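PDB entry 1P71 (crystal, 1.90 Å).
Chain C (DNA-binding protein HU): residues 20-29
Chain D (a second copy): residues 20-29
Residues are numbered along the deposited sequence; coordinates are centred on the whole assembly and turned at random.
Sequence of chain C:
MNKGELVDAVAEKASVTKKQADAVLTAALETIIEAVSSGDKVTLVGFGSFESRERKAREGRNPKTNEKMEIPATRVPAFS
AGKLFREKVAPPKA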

# COMPACT_ATOMS: atom_id res chain seq x y z
N GLN C 20 18.78 -4.31 11.20
CA GLN C 20 17.58 -4.43 12.03
C GLN C 20 16.42 -3.75 11.37
O GLN C 20 15.29 -4.24 11.41
N ALA C 21 16.69 -2.58 10.76
CA ALA C 21 15.64 -1.92 10.01
C ALA C 21 15.24 -2.88 8.90
O ALA C 21 14.03 -3.15 8.70
N ASP C 22 16.23 -3.45 8.22
CA ASP C 22 15.93 -4.44 7.18
C ASP C 22 15.19 -5.67 7.73
O ASP C 22 14.22 -6.13 7.13
N ALA C 23 15.65 -6.18 8.87
CA ALA C 23 15.03 -7.32 9.53
C ALA C 23 13.56 -7.03 9.87
O ALA C 23 12.65 -7.79 9.48
N VAL C 24 13.32 -5.92 10.56
CA VAL C 24 11.97 -5.57 10.98
C VAL C 24 11.08 -5.20 9.77
O VAL C 24 9.92 -5.59 9.70
N LEU C 25 11.64 -4.48 8.81
CA LEU C 25 10.86 -4.14 7.62
C LEU C 25 10.45 -5.38 6.81
O LEU C 25 9.29 -5.50 6.40
N THR C 26 11.38 -6.31 6.59
CA THR C 26 11.09 -7.52 5.82
C THR C 26 9.99 -8.34 6.48
O THR C 26 9.06 -8.78 5.81
N ALA C 27 10.09 -8.51 7.80
CA ALA C 27 9.05 -9.23 8.54
C ALA C 27 7.69 -8.53 8.46
O ALA C 27 6.68 -9.20 8.44
N ALA C 28 7.69 -7.19 8.43
CA ALA C 28 6.46 -6.40 8.39
C ALA C 28 5.71 -6.59 7.07
O ALA C 28 4.50 -6.86 7.07
N LEU C 29 6.45 -6.50 5.97
CA LEU C 29 5.90 -6.73 4.63
C LEU C 29 5.47 -8.18 4.44
O LEU C 29 4.44 -8.43 3.83
N GLN D 20 11.15 -1.39 19.24
CA GLN D 20 12.02 -1.19 18.06
C GLN D 20 11.23 -1.52 16.80
O GLN D 20 11.37 -0.85 15.77
N ALA D 21 10.42 -2.57 16.88
CA ALA D 21 9.54 -2.90 15.79
C ALA D 21 8.73 -1.64 15.47
O ALA D 21 8.74 -1.16 14.33
N ASP D 22 8.12 -1.06 16.51
CA ASP D 22 7.25 0.12 16.35
C ASP D 22 7.98 1.36 15.78
O ASP D 22 7.47 2.01 14.87
N ALA D 23 9.16 1.66 16.33
CA ALA D 23 9.96 2.80 15.88
C ALA D 23 10.48 2.61 14.45
O ALA D 23 10.57 3.57 13.68
N VAL D 24 10.81 1.37 14.10
CA VAL D 24 11.17 1.02 12.72
C VAL D 24 9.97 1.14 11.80
O VAL D 24 10.06 1.78 10.74
N LEU D 25 8.83 0.54 12.18
CA LEU D 25 7.63 0.59 11.34
C LEU D 25 7.18 2.03 11.12
O LEU D 25 6.98 2.44 9.97
N THR D 26 7.06 2.79 12.21
CA THR D 26 6.65 4.19 12.15
C THR D 26 7.54 4.96 11.18
O THR D 26 7.05 5.67 10.30
N ALA D 27 8.85 4.79 11.33
CA ALA D 27 9.81 5.50 10.51
C ALA D 27 9.60 5.14 9.05
O ALA D 27 9.54 6.00 8.19
N ALA D 28 9.44 3.85 8.78
CA ALA D 28 9.26 3.36 7.42
C ALA D 28 8.03 3.95 6.73
O ALA D 28 8.11 4.33 5.56
N LEU D 29 6.90 4.05 7.45
CA LEU D 29 5.64 4.57 6.91
C LEU D 29 5.74 6.07 6.63
O LEU D 29 5.30 6.53 5.58

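The two helices, one from each copy of HU, cross steeply, with 78° between their N-to-C directions and an axis separation of 9.4 Å at closest approach. Helices that cross at such an angle meet over a short patch, and the 336 Å² buried between these two, both sides summed, is correspondingly modest. The patch is nearly symmetric, so most of what one copy does the other repeats.

At its centre stand Val C24 and Val D24, whose CA-to-CB bonds both point toward the opposing helix. Each adopts the t rotamer, and their CG1 methyls meet at 3.6 Å, CG1 of Val C24 against CG1 of Val D24, which is close van der Waals contact. Valine suits this spot because its branch at CB makes a short, stiff bump that needs little room between the backbones.

Each bump has a hollow to fill. One turn earlier on the partner lies an alanine, and its small side chain, directed sideways, leaves the backbone open to approach. CG1 of Val C24 comes to 3.7 Å from CA of Ala D21 and 4.2 Å from its CB. In the reciprocal place, CG1 of Val D24 lies 4.0 Å from the backbone O of Ala C21 and 4.3 Å from N of Leu C25, so this methyl rests against the main chain of the other helix.

Farther along, the leucines extend the apolar surface. The CA-to-CB bonds of Leu C25 and Leu D25 run sideways; with chi1 t and chi2 p, each side chain reaches an alanine of the partner. CD1 of Leu C25 sits 4.0 Å from CB of Ala D28; CD1 of Leu D25 approaches CB of Ala C28 less closely, at 4.4 Å. Here the long side chain supplies the reach, while the alanine, pointing toward the other helix, offers a low methyl surface to meet it.

No hydrogen bond crosses between the stretches; the contact is one of apolar shape. The CA-to-CB bonds of Gln C20 and Gln D20 point toward the other helix, and both residues lose some surface there, but neither makes a close contact. The CA-to-CB bonds of Asp C22 and Asp D22 point away, and both residues are exposed. The threonines are out of reach and turn their polarity inward on their own helices: in the m rotamer, OG1 of Thr C26 donates to O of Asp C22 at 2.8 Å, and OG1 of Thr D26 donates to O of Asp D22 at 2.8 Å.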

# COMPACT_ATOMS: atom_id res chain seq x y z
CB GLN C 20 17.79 -3.79 13.40
CG GLN C 20 18.60 -4.65 14.39
CD GLN C 20 18.87 -3.84 15.65
OE1 GLN C 20 19.34 -4.62 16.72
NE2 GLN C 20 18.62 -2.28 15.56
CB ALA C 21 16.12 -0.64 9.40
CB ASP C 22 17.19 -4.88 6.44
CG ASP C 22 16.93 -6.03 5.48
OD1 ASP C 22 17.38 -7.17 5.77
OD2 ASP C 22 16.26 -5.89 4.44
CB ALA C 23 15.81 -7.69 10.80
CB VAL C 24 11.99 -4.42 12.04
CG1 VAL C 24 10.56 -3.97 12.39
CG2 VAL C 24 12.73 -4.86 13.30
CB LEU C 25 11.57 -3.09 6.75
CG LEU C 25 10.85 -2.71 5.45
CD1 LEU C 25 9.59 -1.82 5.71
CD2 LEU C 25 11.80 -2.07 4.43
CB THR C 26 12.37 -8.37 5.61
OG1 THR C 26 13.35 -7.58 4.92
CG2 THR C 26 12.11 -9.53 4.66
CB ALA C 27 9.46 -9.44 9.97
CB ALA C 28 6.77 -4.91 8.63
CB LEU C 29 6.91 -6.35 3.56
CG LEU C 29 7.54 -4.95 3.68
CD1 LEU C 29 8.66 -4.79 2.66
CD2 LEU C 29 6.50 -3.85 3.58
CB GLN D 20 13.27 -2.07 18.12
CG GLN D 20 14.53 -1.32 18.88
CD GLN D 20 15.58 -2.45 19.12
OE1 GLN D 20 16.62 -2.16 19.74
NE2 GLN D 20 15.31 -3.75 18.65
CB ALA D 21 8.62 -4.06 16.17
CB ASP D 22 6.56 0.47 17.67
CG ASP D 22 5.79 1.77 17.60
OD1 ASP D 22 6.32 2.82 18.02
OD2 ASP D 22 4.65 1.84 17.12
CB ALA D 23 11.12 3.08 16.86
CB VAL D 24 11.81 -0.39 12.60
CG1 VAL D 24 11.83 -0.88 11.14
CG2 VAL D 24 13.21 -0.39 13.18
CB LEU D 25 6.50 -0.28 11.89
CG LEU D 25 5.22 -0.31 11.02
CD1 LEU D 25 5.50 -0.76 9.58
CD2 LEU D 25 4.11 -1.17 11.65
CB THR D 26 6.70 4.85 13.57
OG1 THR D 26 5.79 4.18 14.46
CG2 THR D 26 6.16 6.25 13.52
CB ALA D 27 11.23 5.19 10.95
CB ALA D 28 9.22 1.82 7.43
CB LEU D 29 4.43 4.26 7.82
CG LEU D 29 4.05 2.79 8.12
CD1 LEU D 29 2.78 2.67 9.00
CD2 LEU D 29 3.90 1.96 6.86